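Local coordinates for pyridoxamine 5-phosphate-dependent dehydrase (Escherichia coli, PDB 3B8X), which removes the C3'-hydroxyl group of GDP-4-keto-6-deoxy-D-mannose by a combined transamination-deoxygenation on a vitamin B6 cofactor, a step towards the O-antigen sugar L-colitose, at residues Asn62-Ala67 with Tyr249-Leu254; Tyr281-Phe286 with Leu292-Glu297; Asn339-Thr344 with Tyr352-Asn357. The protein carries 1 engineered substitution. All coordinates share one frame; numbering follows the deposited sequence.

In the fold
The three contacts follow one another along the chain of a fold type I pyridoxal phosphate enzyme. Interaction 1 lies deepest, its centre about 14 Å from that of the chain, and its second segment supplies N250 to the phosphate of the bound cofactor-sugar adduct. Interaction 2 sits on the opposite side of the chain's centre, the centres of the two contacts about 36 Å apart, where helix 255-286 turns back into strand 292-293; the Q295 side chain is still about 11 Å from a bound adduct. Interaction 3 marks the edge of the large sheet and contains N343, a ligand of a sodium ion. Nearest atoms of interactions 3 and 1 are about 11 Å apart, those of 3 and 2 about 14 Å.

Interaction 1: Asn62-Ala67 with Tyr249-Leu254; sequences NLLMIA and YNVRPL. With G4M ([(2R,3S,4R,5R)-5-(2-amino-6-oxo-1,6-dihydro-9H-purin-9-yl)-3,4-dihydroxytetrahydrofuran-2-yl]methyl (2R,3S,4S,5S,6R)-3,4-dihydroxy-5-[({3-hydroxy-2-methyl-5-[(phosphonooxy)methyl]pyridin-4-yl}methyl)amino]-6-methyltetrahydro-2H-pyran-2-yl dihydrogen diphosphate), chain G.
Between Y249 and V251, which pack against helix 58-68, N250 presents ND2 to two acceptors: OP1, on the cofactor phosphate of the bound adduct G4M, at 2.9 Å (N-H...O 159°) and OE1 of E196 from the second subunit. This is the cofactor-phosphate pocket of a fold type I pyridoxal phosphate enzyme, built at the dimer interface. The other end of the amide is held as well: N250 OD1 accepts the backbone N of R252 at 3.1 Å, almost straight at 171° and nearly in line with the C=O, which closes an Asx turn. With donors and acceptors both engaged, the amide cannot flip without losing bonds, and the turn aims ND2 at the phosphate. E196 of the second subunit also forms a salt bridge with NE of R252.

Behind the polar turn the contact is wholly apolar. L63 lays its CD2 methyl over the centre of one face of the Y249 ring in a CH-pi contact, 3.8 Å from the ring centroid; the two side chains cross at about a right angle. In L63 CG stands anti to the backbone N (chi1 -180°), which carries the branch out over this ring. L64 comes alongside, running past Y249 and V251 in the opposite sense and dividing its methyls between them: CD2 meets CD1 of Y249 at 3.7 Å. Y249 OH lies beside CD1 of L63, and its polar need is met by a hydrogen bond with OH of Y100. V55 of strand 51-55 and I214 of helix 205-214 also touch L64. The apolar row finishes where CD1 of L64 rests on CG2 of V251, 3.8 Å away.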
loop_
_atom_site.group_PDB
_atom_site.type_symbol
_atom_site.label_atom_id
_atom_site.label_comp_id
_atom_site.label_asym_id
_atom_site.label_seq_id
_atom_site.Cartn_x
_atom_site.Cartn_y
_atom_site.Cartn_z
ATOM N N ASN B 62 4.153 4.705 7.550
ATOM C CA ASN B 62 5.406 5.421 7.432
ATOM C C ASN B 62 5.483 6.069 6.053
ATOM O O ASN B 62 6.013 7.177 5.926
ATOM C CB ASN B 62 6.580 4.437 7.545
ATOM C CG ASN B 62 6.950 4.099 8.955
ATOM O OD1 ASN B 62 6.484 4.726 9.900
ATOM N ND2 ASN B 62 7.825 3.097 9.115
ATOM N N LEU B 63 4.987 5.379 5.013
ATOM C CA LEU B 63 5.062 5.963 3.682
ATOM C C LEU B 63 4.314 7.299 3.648
ATOM O O LEU B 63 4.844 8.324 3.199
ATOM C CB LEU B 63 4.545 5.007 2.610
ATOM C CG LEU B 63 4.561 5.455 1.148
ATOM C CD1 LEU B 63 5.925 5.535 0.539
ATOM C CD2 LEU B 63 3.704 4.454 0.409
ATOM N N LEU B 64 3.093 7.280 4.161
ATOM C CA LEU B 64 2.286 8.515 4.228
ATOM C C LEU B 64 2.878 9.561 5.149
ATOM O O LEU B 64 2.679 10.760 4.901
ATOM C CB LEU B 64 0.829 8.223 4.623
ATOM C CG LEU B 64 -0.055 7.403 3.645
ATOM C CD1 LEU B 64 -1.554 7.638 3.741
ATOM C CD2 LEU B 64 0.360 7.545 2.211
ATOM N N MET B 65 3.497 9.131 6.253
ATOM C CA MET B 65 4.093 10.096 7.191
ATOM C C MET B 65 5.101 10.962 6.455
ATOM O O MET B 65 5.050 12.192 6.528
ATOM C CB MET B 65 4.728 9.399 8.390
ATOM C CG MET B 65 5.365 10.366 9.280
ATOM S SD MET B 65 5.895 9.567 10.818
ATOM C CE MET B 65 7.135 8.338 10.297
ATOM N N ILE B 66 6.017 10.325 5.725
ATOM C CA ILE B 66 7.033 11.060 4.934
ATOM C C ILE B 66 6.423 11.871 3.779
ATOM O O ILE B 66 6.738 13.030 3.529
ATOM C CB ILE B 66 8.093 10.062 4.354
ATOM C CG1 ILE B 66 8.734 9.301 5.502
ATOM C CG2 ILE B 66 9.135 10.789 3.529
ATOM C CD1 ILE B 66 9.267 10.240 6.598
ATOM N N ALA B 67 5.567 11.233 3.011
ATOM C CA ALA B 67 4.967 11.920 1.881
ATOM C C ALA B 67 4.230 13.195 2.261
ATOM O O ALA B 67 4.308 14.232 1.589
ATOM C CB ALA B 67 4.033 10.980 1.201
ATOM N N TYR B 249 -1.841 7.607 -2.852
ATOM C CA TYR B 249 -1.860 6.157 -3.080
ATOM C C TYR B 249 -3.241 5.683 -2.751
ATOM O O TYR B 249 -4.099 6.445 -2.340
ATOM C CB TYR B 249 -0.935 5.502 -2.001
ATOM C CG TYR B 249 0.520 5.951 -2.101
ATOM C CD1 TYR B 249 0.989 7.074 -1.386
ATOM C CD2 TYR B 249 1.410 5.295 -2.964
ATOM C CE1 TYR B 249 2.324 7.531 -1.566
ATOM C CE2 TYR B 249 2.743 5.768 -3.175
ATOM C CZ TYR B 249 3.212 6.875 -2.442
ATOM O OH TYR B 249 4.537 7.321 -2.588
ATOM N N ASN B 250 -3.450 4.391 -2.921
ATOM C CA ASN B 250 -4.636 3.800 -2.330
ATOM C C ASN B 250 -4.010 2.844 -1.299
ATOM O O ASN B 250 -3.477 1.778 -1.669
ATOM C CB ASN B 250 -5.474 2.973 -3.287
ATOM C CG ASN B 250 -6.489 2.088 -2.551
ATOM O OD1 ASN B 250 -6.498 2.052 -1.316
ATOM N ND2 ASN B 250 -7.335 1.351 -3.304
ATOM N N VAL B 251 -3.993 3.250 -0.028
ATOM C CA VAL B 251 -3.528 2.405 1.082
ATOM C C VAL B 251 -4.609 2.332 2.167
ATOM O O VAL B 251 -4.349 2.361 3.360
ATOM C CB VAL B 251 -2.186 2.855 1.676
ATOM C CG1 VAL B 251 -1.106 2.732 0.568
ATOM C CG2 VAL B 251 -2.313 4.289 2.175
ATOM N N ARG B 252 -5.850 2.290 1.721
ATOM C CA ARG B 252 -6.946 2.215 2.643
ATOM C C ARG B 252 -6.925 0.853 3.357
ATOM O O ARG B 252 -6.462 -0.136 2.781
ATOM C CB ARG B 252 -8.253 2.339 1.840
ATOM C CG ARG B 252 -8.521 3.700 1.241
ATOM C CD ARG B 252 -9.892 3.676 0.611
ATOM N NE ARG B 252 -10.059 2.716 -0.478
ATOM C CZ ARG B 252 -10.842 2.924 -1.534
ATOM N NH1 ARG B 252 -11.544 4.053 -1.626
ATOM N NH2 ARG B 252 -10.934 2.004 -2.494
ATOM N N PRO B 253 -7.392 0.797 4.609
ATOM C CA PRO B 253 -7.459 -0.481 5.305
ATOM C C PRO B 253 -8.840 -1.009 4.971
ATOM O O PRO B 253 -9.683 -0.271 4.464
ATOM C CB PRO B 253 -7.488 -0.089 6.811
ATOM C CG PRO B 253 -7.969 1.370 6.853
ATOM C CD PRO B 253 -7.861 1.928 5.444
ATOM N N LEU B 254 -9.117 -2.247 5.369
ATOM C CA LEU B 254 -10.438 -2.839 5.129
ATOM C C LEU B 254 -11.386 -2.497 6.267
ATOM O O LEU B 254 -10.948 -2.298 7.401
ATOM C CB LEU B 254 -10.318 -4.349 5.013
ATOM C CG LEU B 254 -9.599 -4.757 3.719
ATOM C CD1 LEU B 254 -9.419 -6.247 3.676
ATOM C CD2 LEU B 254 -10.352 -4.239 2.523
HETATM O OP3 G4M G . -9.346 1.228 -6.991
HETATM P PL G4M G . -7.997 0.375 -7.125
HETATM O OP1 G4M G . -6.873 0.923 -6.170
HETATM O OP2 G4M G . -8.228 -1.191 -6.864
HETATM O OP4 G4M G . -7.473 0.395 -8.644
HETATM C C5B G4M G . -6.976 1.670 -9.002
HETATM C C5L G4M G . -7.177 1.906 -10.501
HETATM C C6L G4M G . -6.083 1.968 -11.357
HETATM N N1L G4M G . -6.201 2.196 -12.674
HETATM C C2L G4M G . -7.366 2.495 -13.215
HETATM C C2A G4M G . -7.385 2.839 -14.701
HETATM C C3L G4M G . -8.538 2.479 -12.424
HETATM O O3L G4M G . -9.742 2.798 -12.960
HETATM C C4L G4M G . -8.444 2.175 -11.037
HETATM C C4A G4M G . -9.572 2.215 -10.206
HETATM N N4A G4M G . -10.759 2.500 -10.730
HETATM C C4G G4M G . -11.912 2.395 -9.968
HETATM C C5G G4M G . -12.899 3.522 -10.286
HETATM C C6G G4M G . -13.173 3.528 -11.790
HETATM O O5G G4M G . -14.119 3.235 -9.602
HETATM C C3G G4M G . -11.620 2.368 -8.459
HETATM O O3G G4M G . -11.939 1.061 -7.951
HETATM C C2G G4M G . -12.441 3.471 -7.744
HETATM O O2G G4M G . -12.332 3.334 -6.312
HETATM C C1G G4M G . -13.931 3.482 -8.193
HETATM O O1G G4M G . -14.527 4.756 -7.889
HETATM P P2 G4M G . -15.944 4.323 -7.299
HETATM O O3P G4M G . -16.765 3.390 -8.325
HETATM O O4P G4M G . -16.773 5.677 -7.092
HETATM O OPP G4M G . -15.677 3.523 -5.919
HETATM P P G4M G . -16.917 3.766 -4.902
HETATM O O1P G4M G . -17.771 5.102 -5.197
HETATM O O2P G4M G . -16.269 3.910 -3.434
HETATM O "O5'" G4M G . -17.893 2.461 -4.863
HETATM C "C5'" G4M G . -18.623 2.319 -6.080
HETATM C "C4'" G4M G . -20.086 1.968 -5.775
HETATM O "O4'" G4M G . -20.198 0.686 -5.090
HETATM C "C3'" G4M G . -20.718 3.037 -4.831
HETATM O "O3'" G4M G . -22.097 3.258 -5.136
HETATM C "C2'" G4M G . -20.521 2.419 -3.429
HETATM O "O2'" G4M G . -21.605 2.776 -2.558
HETATM C "C1'" G4M G . -20.597 0.914 -3.723
HETATM N N9 G4M G . -19.742 0.172 -2.798
HETATM C C8 G4M G . -18.385 0.287 -2.689
HETATM N N7 G4M G . -17.979 -0.543 -1.761
HETATM C C4 G4M G . -20.185 -0.750 -1.912
HETATM C C5 G4M G . -19.049 -1.218 -1.248
HETATM C C6 G4M G . -19.221 -2.225 -0.268
HETATM O O6 G4M G . -18.276 -2.700 0.324
HETATM N N3 G4M G . -21.381 -1.237 -1.614
HETATM C C2 G4M G . -21.527 -2.162 -0.698
HETATM N N1 G4M G . -20.465 -2.672 -0.021
HETATM N N2 G4M G . -22.778 -2.645 -0.427
#

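Interaction 2: Tyr281-Phe286 with Leu292-Glu297; sequences YFLDKF and LDVQQE
V294 packs against three side chains of helix 255-286, and its two methyls serve different partners. CG1 stands anti to the carbonyl carbon (chi1 -61°) and lies between the F282 ring and the F286 CB: it is 3.7 Å from CZ of F282, at the far end of that ring, and 4.0 Å from CB of F286. CG2 takes the other side and meets L283, whose CD2 methyl is 3.6 Å away. L283 leaves the helix beside rather than straight at the second segment, and the end of its side chain provides the touch. F282 reaches V294 from the opposite direction, its ring turned obliquely to CG1.

F286, in the last turn of the helix, touches V294 through CB rather than through its ring. The ring lies elsewhere: its edge meets the backbone O of F282, nearly in the ring plane, and it packs against F308 of strand 305-310. F282 in turn stacks on F306 of the same strand, so the aromatic side of the helix rests on the sheet. A water near the chain reversal lies within hydrogen-bonding distance of both F286 O, at 3.0 Å, and L292 O, at 2.7 Å. Beyond V294 the chain is tied down separately, Q295 NE2 donating to the backbone O of T113 and of L137. Helix, short loop and edge strand 292-293, laid on an antiparallel sheet, are characteristic of the small C-terminal domain of fold type I aminotransferases.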
loop_
_atom_site.group_PDB
_atom_site.type_symbol
_atom_site.label_atom_id
_atom_site.label_comp_id
_atom_site.label_asym_id
_atom_site.label_seq_id
_atom_site.Cartn_x
_atom_site.Cartn_y
_atom_site.Cartn_z
ATOM N N TYR B 281 9.406 -10.674 35.210
ATOM C CA TYR B 281 9.932 -11.998 35.503
ATOM C C TYR B 281 11.185 -12.293 34.658
ATOM O O TYR B 281 12.230 -12.760 35.133
ATOM C CB TYR B 281 8.820 -13.000 35.197
ATOM C CG TYR B 281 9.146 -14.374 35.688
ATOM C CD1 TYR B 281 9.255 -14.603 37.051
ATOM C CD2 TYR B 281 9.429 -15.423 34.804
ATOM C CE1 TYR B 281 9.563 -15.847 37.541
ATOM C CE2 TYR B 281 9.764 -16.658 35.281
ATOM C CZ TYR B 281 9.822 -16.869 36.666
ATOM O OH TYR B 281 10.126 -18.122 37.177
ATOM N N PHE B 282 11.074 -11.969 33.379
ATOM C CA PHE B 282 12.202 -12.141 32.451
ATOM C C PHE B 282 13.478 -11.448 32.991
ATOM O O PHE B 282 14.559 -12.062 33.079
ATOM C CB PHE B 282 11.820 -11.514 31.090
ATOM C CG PHE B 282 12.966 -11.448 30.102
ATOM C CD1 PHE B 282 13.465 -12.615 29.525
ATOM C CD2 PHE B 282 13.557 -10.227 29.793
ATOM C CE1 PHE B 282 14.558 -12.567 28.622
ATOM C CE2 PHE B 282 14.646 -10.148 28.917
ATOM C CZ PHE B 282 15.164 -11.321 28.341
ATOM N N LEU B 283 13.338 -10.169 33.358
ATOM C CA LEU B 283 14.463 -9.397 33.857
ATOM C C LEU B 283 14.993 -10.026 35.143
ATOM O O LEU B 283 16.207 -10.127 35.357
ATOM C CB LEU B 283 14.079 -7.931 34.096
ATOM C CG LEU B 283 13.830 -7.139 32.794
ATOM C CD1 LEU B 283 13.338 -5.698 33.022
ATOM C CD2 LEU B 283 15.017 -7.197 31.773
ATOM N N ASP B 284 14.084 -10.457 36.001
ATOM C CA ASP B 284 14.520 -11.038 37.255
ATOM C C ASP B 284 15.254 -12.335 36.936
ATOM O O ASP B 284 16.270 -12.687 37.539
ATOM C CB ASP B 284 13.322 -11.304 38.152
ATOM C CG ASP B 284 13.617 -12.324 39.220
ATOM O OD1 ASP B 284 14.613 -12.135 39.957
ATOM O OD2 ASP B 284 12.867 -13.319 39.321
ATOM N N LYS B 285 14.778 -13.043 35.930
ATOM C CA LYS B 285 15.453 -14.280 35.585
ATOM C C LYS B 285 16.791 -14.215 34.827
ATOM O O LYS B 285 17.593 -15.166 34.868
ATOM C CB LYS B 285 14.475 -15.169 34.824
ATOM C CG LYS B 285 13.428 -15.732 35.711
ATOM C CD LYS B 285 13.614 -17.219 35.654
ATOM C CE LYS B 285 13.768 -17.818 37.019
ATOM N NZ LYS B 285 13.819 -19.287 36.815
ATOM N N PHE B 286 16.980 -13.152 34.049
ATOM C CA PHE B 286 18.178 -13.006 33.242
ATOM C C PHE B 286 19.064 -11.849 33.697
ATOM O O PHE B 286 20.019 -11.486 33.001
ATOM C CB PHE B 286 17.751 -12.767 31.787
ATOM C CG PHE B 286 17.292 -14.013 31.080
ATOM C CD1 PHE B 286 15.966 -14.404 31.146
ATOM C CD2 PHE B 286 18.193 -14.808 30.383
ATOM C CE1 PHE B 286 15.545 -15.543 30.496
ATOM C CE2 PHE B 286 17.773 -15.980 29.759
ATOM C CZ PHE B 286 16.452 -16.334 29.812
ATOM N N LEU B 292 24.785 -13.046 28.522
ATOM C CA LEU B 292 23.827 -12.310 27.717
ATOM C C LEU B 292 23.353 -11.034 28.378
ATOM O O LEU B 292 22.985 -11.080 29.556
ATOM C CB LEU B 292 22.609 -13.169 27.415
ATOM C CG LEU B 292 22.785 -14.523 26.730
ATOM C CD1 LEU B 292 21.422 -15.273 26.792
ATOM C CD2 LEU B 292 23.129 -14.291 25.339
ATOM N N ASP B 293 23.347 -9.932 27.603
ATOM C CA ASP B 293 22.794 -8.669 28.113
ATOM C C ASP B 293 21.363 -8.515 27.643
ATOM O O ASP B 293 20.996 -8.978 26.565
ATOM C CB ASP B 293 23.599 -7.467 27.593
ATOM C CG ASP B 293 24.881 -7.263 28.364
ATOM O OD1 ASP B 293 24.773 -7.222 29.610
ATOM O OD2 ASP B 293 25.980 -7.224 27.744
ATOM N N VAL B 294 20.534 -7.875 28.459
ATOM C CA VAL B 294 19.150 -7.642 28.052
ATOM C C VAL B 294 18.903 -6.150 27.735
ATOM O O VAL B 294 19.812 -5.310 27.815
ATOM C CB VAL B 294 18.179 -8.133 29.137
ATOM C CG1 VAL B 294 18.360 -9.670 29.369
ATOM C CG2 VAL B 294 18.401 -7.379 30.440
ATOM N N GLN B 295 17.687 -5.795 27.340
ATOM C CA GLN B 295 17.425 -4.402 27.003
ATOM C C GLN B 295 17.241 -3.546 28.275
ATOM O O GLN B 295 16.564 -3.955 29.224
ATOM C CB GLN B 295 16.187 -4.278 26.072
ATOM C CG GLN B 295 15.819 -2.865 25.520
ATOM C CD GLN B 295 14.721 -2.943 24.453
ATOM O OE1 GLN B 295 13.897 -3.859 24.482
ATOM N NE2 GLN B 295 14.732 -2.016 23.491
ATOM N N GLN B 296 17.893 -2.386 28.270
ATOM C CA GLN B 296 17.730 -1.416 29.334
ATOM C C GLN B 296 16.508 -0.593 29.000
ATOM O O GLN B 296 16.491 0.093 27.961
ATOM C CB GLN B 296 18.895 -0.447 29.385
ATOM C CG GLN B 296 18.635 0.692 30.364
ATOM C CD GLN B 296 19.775 1.701 30.356
ATOM O OE1 GLN B 296 19.593 2.865 29.982
ATOM N NE2 GLN B 296 20.973 1.239 30.700
ATOM N N GLU B 297 15.534 -0.628 29.902
ATOM C CA GLU B 297 14.282 0.095 29.750
ATOM C C GLU B 297 14.355 1.610 29.944
ATOM O O GLU B 297 14.937 2.086 30.917
ATOM C CB GLU B 297 13.274 -0.439 30.778
ATOM C CG GLU B 297 11.885 0.207 30.643
ATOM C CD GLU B 297 10.866 -0.509 31.475
ATOM O OE1 GLU B 297 11.288 -1.076 32.499
ATOM O OE2 GLU B 297 9.672 -0.555 31.109
HETATM O O HOH W 1 22.070 -9.713 31.656
#

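Interaction 3: Asn339-Thr344 with Tyr352-Asn357; sequences NFLKNT and YTVHNN. With NA (sodium ion), chain M.
L341 meets V354 tip to tip, with CD2 of L341 modelled 3.4 Å from CG2 of V354, closer than carbons usually pack. V354 belongs to strand 351-354, which runs at the edge of the large mixed sheet of the fold type I domain, and L341 lies in a 3-10 turn packed beside it. The same CD2 also reaches CE1 of Y352 at 3.7 Å, the leucine sliding past the oblique ring. Chi2 of L341, 122°, lies away from a staggered value, so the exact placing of its methyls, and with it the short approach to V354, is doubtful. F106, on the adjacent strand 103-107, backs the leucine.

On the looser side a water replaces direct contact: it donates to L341 O at 2.9 Å and lies 3.0 Å from Y352 OH. N339 closes an Asx turn, its OD1 accepting the backbone N of L341, the donor standing well above the carbonyl plane. Past the turn N343 helps bind sodium, a site completed in part by D345 and by the backbone O of F244 from the second subunit; the N343 OD1-sodium bond measures 2.3 Å.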
loop_
_atom_site.group_PDB
_atom_site.type_symbol
_atom_site.label_atom_id
_atom_site.label_comp_id
_atom_site.label_asym_id
_atom_site.label_seq_id
_atom_site.Cartn_x
_atom_site.Cartn_y
_atom_site.Cartn_z
ATOM N N ASN B 339 22.209 -4.248 11.885
ATOM C CA ASN B 339 22.860 -3.052 11.374
ATOM C C ASN B 339 22.446 -2.830 9.924
ATOM O O ASN B 339 22.932 -3.479 8.986
ATOM C CB ASN B 339 24.365 -3.203 11.397
ATOM C CG ASN B 339 25.060 -2.016 10.758
ATOM O OD1 ASN B 339 24.518 -0.914 10.722
ATOM N ND2 ASN B 339 26.261 -2.227 10.273
ATOM N N PHE B 340 21.506 -1.920 9.737
ATOM C CA PHE B 340 21.020 -1.674 8.403
ATOM C C PHE B 340 22.160 -1.250 7.483
ATOM O O PHE B 340 22.048 -1.399 6.273
ATOM C CB PHE B 340 19.919 -0.614 8.438
ATOM C CG PHE B 340 19.084 -0.560 7.189
ATOM C CD1 PHE B 340 18.119 -1.525 6.949
ATOM C CD2 PHE B 340 19.234 0.473 6.273
ATOM C CE1 PHE B 340 17.334 -1.486 5.804
ATOM C CE2 PHE B 340 18.460 0.538 5.115
ATOM C CZ PHE B 340 17.524 -0.469 4.872
ATOM N N LEU B 341 23.258 -0.713 8.016
ATOM C CA LEU B 341 24.272 -0.275 7.082
ATOM C C LEU B 341 24.949 -1.363 6.318
ATOM O O LEU B 341 25.658 -1.118 5.363
ATOM C CB LEU B 341 25.238 0.730 7.668
ATOM C CG LEU B 341 24.315 1.910 7.903
ATOM C CD1 LEU B 341 24.300 2.335 9.366
ATOM C CD2 LEU B 341 24.626 3.025 6.911
ATOM N N LYS B 342 24.667 -2.592 6.683
ATOM C CA LYS B 342 25.284 -3.658 5.953
ATOM C C LYS B 342 24.634 -3.806 4.608
ATOM O O LYS B 342 25.186 -4.459 3.727
ATOM C CB LYS B 342 25.107 -4.966 6.711
ATOM C CG LYS B 342 23.671 -5.424 6.686
ATOM C CD LYS B 342 23.402 -6.616 7.584
ATOM C CE LYS B 342 22.022 -6.430 8.252
ATOM N NZ LYS B 342 21.530 -7.635 8.997
ATOM N N ASN B 343 23.449 -3.233 4.447
ATOM C CA ASN B 343 22.666 -3.440 3.233
ATOM C C ASN B 343 23.114 -2.655 2.011
ATOM O O ASN B 343 22.457 -1.729 1.536
ATOM C CB ASN B 343 21.154 -3.299 3.494
ATOM C CG ASN B 343 20.620 -4.329 4.500
ATOM O OD1 ASN B 343 20.572 -5.531 4.228
ATOM N ND2 ASN B 343 20.150 -3.850 5.662
ATOM N N THR B 344 24.220 -3.109 1.451
ATOM C CA THR B 344 24.778 -2.499 0.261
ATOM C C THR B 344 23.811 -2.618 -0.916
ATOM O O THR B 344 23.798 -1.759 -1.791
ATOM C CB THR B 344 26.152 -3.161 -0.098
ATOM O OG1 THR B 344 26.100 -4.569 0.161
ATOM C CG2 THR B 344 27.255 -2.542 0.730
ATOM N N TYR B 352 22.866 8.785 1.200
ATOM C CA TYR B 352 22.981 8.787 2.650
ATOM C C TYR B 352 24.406 8.939 3.100
ATOM O O TYR B 352 25.344 8.777 2.325
ATOM C CB TYR B 352 22.529 7.442 3.207
ATOM C CG TYR B 352 23.501 6.313 2.907
ATOM C CD1 TYR B 352 24.292 5.747 3.904
ATOM C CD2 TYR B 352 23.583 5.780 1.627
ATOM C CE1 TYR B 352 25.160 4.685 3.621
ATOM C CE2 TYR B 352 24.449 4.724 1.316
ATOM C CZ TYR B 352 25.240 4.191 2.320
ATOM O OH TYR B 352 26.100 3.171 1.980
ATOM N N THR B 353 24.548 9.137 4.399
ATOM C CA THR B 353 25.857 9.240 5.019
ATOM C C THR B 353 25.763 8.546 6.371
ATOM O O THR B 353 24.679 8.285 6.881
ATOM C CB THR B 353 26.228 10.732 5.292
ATOM O OG1 THR B 353 27.584 10.828 5.738
ATOM C CG2 THR B 353 25.338 11.307 6.358
ATOM N N VAL B 354 26.915 8.267 6.957
ATOM C CA VAL B 354 26.938 7.718 8.291
ATOM C C VAL B 354 27.623 8.655 9.257
ATOM O O VAL B 354 28.759 9.066 9.041
ATOM C CB VAL B 354 27.692 6.423 8.377
ATOM C CG1 VAL B 354 27.795 6.073 9.835
ATOM C CG2 VAL B 354 26.959 5.342 7.651
ATOM N N HIS B 355 26.963 8.947 10.363
ATOM C CA HIS B 355 27.599 9.768 11.365
ATOM C C HIS B 355 28.579 8.939 12.171
ATOM O O HIS B 355 28.190 7.966 12.806
ATOM C CB HIS B 355 26.606 10.286 12.376
ATOM C CG HIS B 355 27.255 10.993 13.524
ATOM N ND1 HIS B 355 28.049 12.105 13.343
ATOM C CD2 HIS B 355 27.239 10.752 14.858
ATOM C CE1 HIS B 355 28.478 12.532 14.516
ATOM N NE2 HIS B 355 28.000 11.729 15.451
ATOM N N ASN B 356 29.830 9.381 12.184
ATOM C CA ASN B 356 30.866 8.787 13.002
ATOM C C ASN B 356 31.016 7.348 12.618
ATOM O O ASN B 356 31.629 7.018 11.607
ATOM C CB ASN B 356 30.436 8.915 14.464
ATOM C CG ASN B 356 31.449 8.359 15.414
ATOM O OD1 ASN B 356 32.632 8.262 15.102
ATOM N ND2 ASN B 356 30.989 8.005 16.599
ATOM N N ASN B 357 30.425 6.480 13.416
ATOM C CA ASN B 357 30.449 5.082 13.063
ATOM C C ASN B 357 29.198 4.406 13.660
ATOM O O ASN B 357 28.508 4.975 14.491
ATOM C CB ASN B 357 31.719 4.432 13.618
ATOM C CG ASN B 357 31.734 4.406 15.135
ATOM O OD1 ASN B 357 30.875 3.789 15.759
ATOM N ND2 ASN B 357 32.679 5.120 15.735
HETATM NA NA NA M . 20.644 -6.547 2.139
HETATM O O HOH W 2 26.808 1.076 3.943
HETATM O O HOH W 3 23.090 -6.602 2.402
HETATM O O HOH W 4 21.313 -8.574 3.112
#